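Local coordinates for telomere length regulator taz1 (Schizosaccharomyces pombe, PDB 4ZMK), which binds double-stranded telomeric DNA and regulates telomere length, the chain here being the domain through which it homodimerises, at residues I34-L38 / Q49-S54. Residues are numbered along the deposited sequence; the frame is centred on the assembly and turned at random. Where two conformers were deposited one is given.
Sequences ITGLL and QARDFS
Two helical segments, 34-38 and 49-54, run antiparallel (signed crossing angle -165°), their axes 9.4 Å apart at closest approach. The backbone is alpha-helical, with Leu38 N bonded to Ile34 O at 3.0 Å and Ser54 N to Ala50 O at 2.9 Å; Ile34 and Ala50 are the nearest CA pair, 5.4 Å apart. No hydrogen bond links the segments, and side-chain contacts are mainly apolar. Ile34, in the mt rotamer, leaves its backbone sideways but bends its end inward: CG1 meets Phe53 CB at 3.6 Å, at the ring edge, and CD1 lies 3.7 Å from Ser54 N. Leu37, also mt, points toward the partner helix and inserts CD1 between Ala50 and Phe53, 4.2 Å from Ala50 CB and 3.6 Å from Phe53 CE1. The pair forms part of an antiparallel helical hairpin, helix 20-40 turning back into helix 44-70, in the Taz1 dimerization domain. Phe53 (chi1 -76°, chi2 176°) sets its ring beside Ile34 and Leu37, and its side chain also touches Ser4 of helix 3-7. Leu38, mt as well, brings CD2 to 3.7 Å from Ala50 CB and packs on Arg51 of the second subunit. Ser54, chi1 near 180°, hydrogen-bonds through OG to Thr35 OG1 of that subunit, and Thr35 OG1 likewise to Ser54 OG of the second subunit. Arg51, its CA-to-CB bond pointing away from 34-38, salt-bridges Asp52 OD1 through NH1 at 2.9 Å.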
ATOM      1  N   ILE A  34       7.492   0.742   4.723  1.00 13.81           N
ATOM      2  CA  ILE A  34       8.093   0.064   3.572  1.00 12.67           C
ATOM      3  C   ILE A  34       9.089   0.973   2.849  1.00 13.31           C
ATOM      4  O   ILE A  34      10.195   0.556   2.518  1.00 19.39           O
ATOM      5  CB  ILE A  34       6.999  -0.410   2.577  1.00 12.69           C
ATOM      6  CG1 ILE A  34       6.179  -1.531   3.198  1.00 11.39           C
ATOM      7  CG2 ILE A  34       7.591  -0.869   1.253  1.00 11.78           C
ATOM      8  CD1 ILE A  34       4.936  -1.853   2.405  1.00 10.66           C
ATOM      9  N   THR A  35       8.682   2.212   2.594  1.00 16.45           N
ATOM     10  CA  THR A  35       9.575   3.211   2.012  1.00 15.87           C
ATOM     11  C   THR A  35      10.837   3.378   2.852  1.00 15.48           C
ATOM     12  O   THR A  35      11.945   3.450   2.327  1.00 18.40           O
ATOM     13  CB  THR A  35       8.874   4.574   1.875  1.00 14.21           C
ATOM     14  OG1 THR A  35       7.721   4.424   1.052  1.00 14.93           O
ATOM     15  CG2 THR A  35       9.787   5.594   1.238  1.00 15.42           C
ATOM     16  N   GLY A  36      10.663   3.429   4.165  1.00 18.52           N
ATOM     17  CA  GLY A  36      11.787   3.586   5.066  1.00 17.19           C
ATOM     18  C   GLY A  36      12.758   2.431   4.978  1.00 17.78           C
ATOM     19  O   GLY A  36      13.965   2.645   4.917  1.00 28.10           O
ATOM     20  N   LEU A  37      12.240   1.207   4.980  1.00 16.92           N
ATOM     21  CA  LEU A  37      13.091   0.039   4.831  1.00 17.61           C
ATOM     22  C   LEU A  37      13.894   0.133   3.539  1.00 18.08           C
ATOM     23  O   LEU A  37      15.111  -0.027   3.544  1.00 30.92           O
ATOM     24  CB  LEU A  37      12.271  -1.247   4.860  1.00 16.67           C
ATOM     25  CG  LEU A  37      11.792  -1.691   6.238  1.00 16.88           C
ATOM     26  CD1 LEU A  37      11.314  -3.132   6.198  1.00 19.59           C
ATOM     27  CD2 LEU A  37      12.898  -1.544   7.249  1.00 18.65           C
ATOM     28  N   LEU A  38      13.211   0.451   2.447  1.00 18.47           N
ATOM     29  CA  LEU A  38      13.838   0.507   1.131  1.00 19.22           C
ATOM     30  C   LEU A  38      14.740   1.721   0.926  1.00 23.70           C
ATOM     31  O   LEU A  38      15.361   1.862  -0.120  1.00 37.12           O
ATOM     32  CB  LEU A  38      12.762   0.486   0.049  1.00 16.30           C
ATOM     33  CG  LEU A  38      11.879  -0.743   0.148  1.00 15.22           C
ATOM     34  CD1 LEU A  38      10.766  -0.677  -0.878  1.00 14.18           C
ATOM     35  CD2 LEU A  38      12.740  -1.981  -0.035  1.00 16.09           C
ATOM     36  N   GLN A  49      12.137  -8.249   4.220  1.00 18.35           N
ATOM     37  CA  GLN A  49      11.219  -7.796   5.247  1.00 17.69           C
ATOM     38  C   GLN A  49      10.208  -6.834   4.629  1.00 15.98           C
ATOM     39  O   GLN A  49       9.019  -6.899   4.934  1.00 18.73           O
ATOM     40  CB  GLN A  49      11.972  -7.141   6.400  1.00 18.73           C
ATOM     41  CG  GLN A  49      11.105  -6.833   7.609  1.00 21.11           C
ATOM     42  CD  GLN A  49      10.408  -8.068   8.158  1.00 20.92           C
ATOM     43  OE1 GLN A  49      11.039  -8.944   8.741  1.00 21.85           O
ATOM     44  NE2 GLN A  49       9.099  -8.141   7.966  1.00 17.87           N
ATOM     45  N   ALA A  50      10.690  -5.952   3.755  1.00 15.64           N
ATOM     46  CA  ALA A  50       9.841  -5.014   3.016  1.00 14.33           C
ATOM     47  C   ALA A  50       8.833  -5.759   2.132  1.00 15.17           C
ATOM     48  O   ALA A  50       7.675  -5.348   2.014  1.00 16.17           O
ATOM     49  CB  ALA A  50      10.700  -4.066   2.173  1.00 14.59           C
ATOM     50  N   ARG A  51       9.286  -6.852   1.517  1.00 14.23           N
ATOM     51  CA  ARG A  51       8.412  -7.705   0.727  0.50 13.89           C
ATOM     52  C   ARG A  51       7.342  -8.376   1.598  1.00 16.35           C
ATOM     53  O   ARG A  51       6.199  -8.513   1.177  1.00 21.96           O
ATOM     54  CB  ARG A  51       9.231  -8.759  -0.013  0.50 15.00           C
ATOM     55  CG  ARG A  51       8.399  -9.710  -0.840  0.50 22.42           C
ATOM     56  CD  ARG A  51       9.216 -10.918  -1.273  0.50 31.79           C
ATOM     57  NE  ARG A  51      10.028 -11.451  -0.181  0.50 36.16           N
ATOM     58  CZ  ARG A  51       9.544 -12.168   0.825  0.50 35.24           C
ATOM     59  NH1 ARG A  51       8.246 -12.440   0.878  0.50 39.75           N
ATOM     60  NH2 ARG A  51      10.353 -12.610   1.778  0.50 28.86           N
ATOM     61  N   ASP A  52       7.707  -8.791   2.810  1.00 14.53           N
ATOM     62  CA  ASP A  52       6.715  -9.334   3.738  1.00 14.66           C
ATOM     63  C   ASP A  52       5.695  -8.268   4.113  1.00 13.64           C
ATOM     64  O   ASP A  52       4.501  -8.539   4.165  1.00 18.93           O
ATOM     65  CB  ASP A  52       7.367  -9.885   5.015  1.00 16.00           C
ATOM     66  CG  ASP A  52       8.120 -11.187   4.777  1.00 25.99           C
ATOM     67  OD1 ASP A  52       8.019 -11.755   3.671  1.00 28.41           O
ATOM     68  OD2 ASP A  52       8.809 -11.654   5.704  1.00 27.06           O
ATOM     69  N   PHE A  53       6.172  -7.059   4.400  1.00 14.82           N
ATOM     70  CA  PHE A  53       5.282  -5.940   4.703  1.00 12.54           C
ATOM     71  C   PHE A  53       4.276  -5.696   3.566  1.00 11.62           C
ATOM     72  O   PHE A  53       3.074  -5.589   3.796  1.00 15.10           O
ATOM     73  CB  PHE A  53       6.081  -4.648   4.958  1.00 12.54           C
ATOM     74  CG  PHE A  53       6.750  -4.586   6.308  1.00 13.58           C
ATOM     75  CD1 PHE A  53       7.571  -3.520   6.635  1.00 13.97           C
ATOM     76  CD2 PHE A  53       6.558  -5.584   7.245  1.00 16.06           C
ATOM     77  CE1 PHE A  53       8.193  -3.455   7.872  1.00 16.93           C
ATOM     78  CE2 PHE A  53       7.177  -5.521   8.490  1.00 19.64           C
ATOM     79  CZ  PHE A  53       7.997  -4.459   8.802  1.00 16.03           C
ATOM     80  N   SER A  54       4.783  -5.599   2.342  1.00 12.83           N
ATOM     81  CA  SER A  54       3.965  -5.297   1.172  0.50 14.07           C
ATOM     82  C   SER A  54       2.881  -6.344   0.950  1.00 12.22           C
ATOM     83  O   SER A  54       1.721  -6.027   0.741  1.00 13.53           O
ATOM     84  CB  SER A  54       4.853  -5.188  -0.069  0.50 14.15           C
ATOM     85  OG  SER A  54       4.101  -4.827  -1.212  0.50 17.66           O
TER